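Local coordinates for amidase, hydantoinase/carbamoylase family (Burkholderia ambifaria, PDB 5TP4), which is a zinc-dependent amidase of the hydantoinase/carbamoylase family (peptidase M20) that probably hydrolyses N-carbamoyl-L-amino acids, at the interface of chains A and B. Sequence-based numbering; all coordinates share one arbitrary frame. Chains: chain A/B, Amidase, hydantoinase/carbamoylase family.

The interface of chains A and B. Residues chain A 203-204, 208, 269; chain B 237-239, 242.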
# COMPACT_ATOMS: atom_id res chain seq x y z
N PRO A 203 26.95 6.14 0.25
CA PRO A 203 27.57 6.85 1.38
C PRO A 203 28.94 6.34 1.83
O PRO A 203 29.51 6.92 2.76
CB PRO A 203 26.53 6.61 2.49
CG PRO A 203 26.12 5.15 2.21
CD PRO A 203 26.08 5.03 0.68
N VAL A 204 29.46 5.28 1.21
CA VAL A 204 30.58 4.54 1.78
C VAL A 204 31.87 5.36 1.75
O VAL A 204 32.55 5.52 2.77
CB VAL A 204 30.75 3.21 1.03
CG1 VAL A 204 31.98 2.49 1.60
CG2 VAL A 204 29.50 2.37 1.18
N ASN A 208 33.90 6.74 5.07
CA ASN A 208 35.19 6.15 5.39
C ASN A 208 36.35 7.12 5.21
O ASN A 208 37.50 6.76 5.51
CB ASN A 208 35.43 4.90 4.53
CG ASN A 208 34.48 3.76 4.88
OD1 ASN A 208 33.85 3.79 5.92
ND2 ASN A 208 34.41 2.74 4.02
N LEU A 269 22.40 -7.66 0.20
CA LEU A 269 21.51 -6.55 0.49
C LEU A 269 20.08 -6.95 0.14
O LEU A 269 19.86 -7.77 -0.76
CB LEU A 269 21.88 -5.30 -0.33
CG LEU A 269 23.34 -4.82 -0.32
CD1 LEU A 269 23.46 -3.69 -1.35
CD2 LEU A 269 23.67 -4.30 1.08
N THR B 237 23.34 0.79 -3.70
CA THR B 237 24.54 1.53 -3.30
C THR B 237 24.67 1.71 -1.79
O THR B 237 25.69 2.24 -1.33
CB THR B 237 24.56 2.93 -3.92
OG1 THR B 237 23.52 3.69 -3.30
CG2 THR B 237 24.32 2.89 -5.43
N THR B 238 23.65 1.34 -1.01
CA THR B 238 23.61 1.65 0.41
C THR B 238 23.80 0.39 1.24
O THR B 238 22.87 -0.42 1.35
CB THR B 238 22.27 2.29 0.77
OG1 THR B 238 22.00 3.38 -0.12
CG2 THR B 238 22.29 2.80 2.23
N PRO B 239 24.96 0.16 1.84
CA PRO B 239 25.11 -1.05 2.66
C PRO B 239 24.15 -1.03 3.85
O PRO B 239 23.64 0.02 4.27
CB PRO B 239 26.57 -1.00 3.12
CG PRO B 239 27.27 -0.19 2.06
CD PRO B 239 26.24 0.86 1.65
N TYR B 242 24.09 1.44 6.99
CA TYR B 242 23.78 2.85 6.77
C TYR B 242 22.30 3.13 6.67
O TYR B 242 21.92 4.30 6.65
CB TYR B 242 24.43 3.36 5.47
CG TYR B 242 25.94 3.37 5.48
CD1 TYR B 242 26.64 2.22 5.17
CD2 TYR B 242 26.65 4.54 5.73
CE1 TYR B 242 28.03 2.21 5.13
CE2 TYR B 242 28.05 4.54 5.70
CZ TYR B 242 28.72 3.37 5.39
OH TYR B 242 30.11 3.32 5.35
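B:Tyr242 lays one face of its ring against the pyrrolidine of A:Pro203, and the side chain can be followed outward atom by atom. Its CB only grazes A:Pro203 CG, at 4.1 Å. Ring atom CG comes nearer to that same carbon, and CD2 nearer still, 3.6 Å from A:Pro203 CG, with A:Pro203 CB also beside it. CD1, the other ortho carbon, comes no nearer to A:Pro203 CG than CB does. On the same face, CE2 lies about 4.0 Å from both A:Pro203 CG and the backbone carbonyl O of A:Pro203. At the tip, B:Tyr242 OH passes 3.8 Å from A:Val204 CA. A:Pro203 CG stands over the ring face, displaced toward the rim, which supports a CH-pi contact. The B:Tyr242 ring is directed there by chi1 -65°, which sets CG opposite the carbonyl carbon and beside the backbone N. The amide plane of A:Asn208 is turned 53° from the ring, and the two side chains meet at an angle, with OD1 and OH as the near atoms, too far apart for a hydrogen bond.

Next to this pair, B:Pro239 presents CG and CD to one methyl of A:Val204: CG2 lies 3.5 Å from B:Pro239 CG. With chi1 at 177°, A:Val204 places CG1 opposite its backbone N and CG2 beside it, and it is the latter branch that meets the proline. Further along, A:Leu269 reaches B:Pro239 CA through CD2, 3.9 Å away, while B:Thr237 turns its backbone carbonyl O toward A:Pro203 CD.

The evidence thus describes a largely apolar patch: the HAGTTP motif loop and 3-10 helix 240-242 of chain B pack on A:Pro203, five residues beyond zinc ligand A:His198, and on the starts of helix 204-208 and strand 269-271. Repeated by the two-fold axis, it joins the subunits of a plausibly biological dimer and probably helps hold this loop near the partner's zinc site.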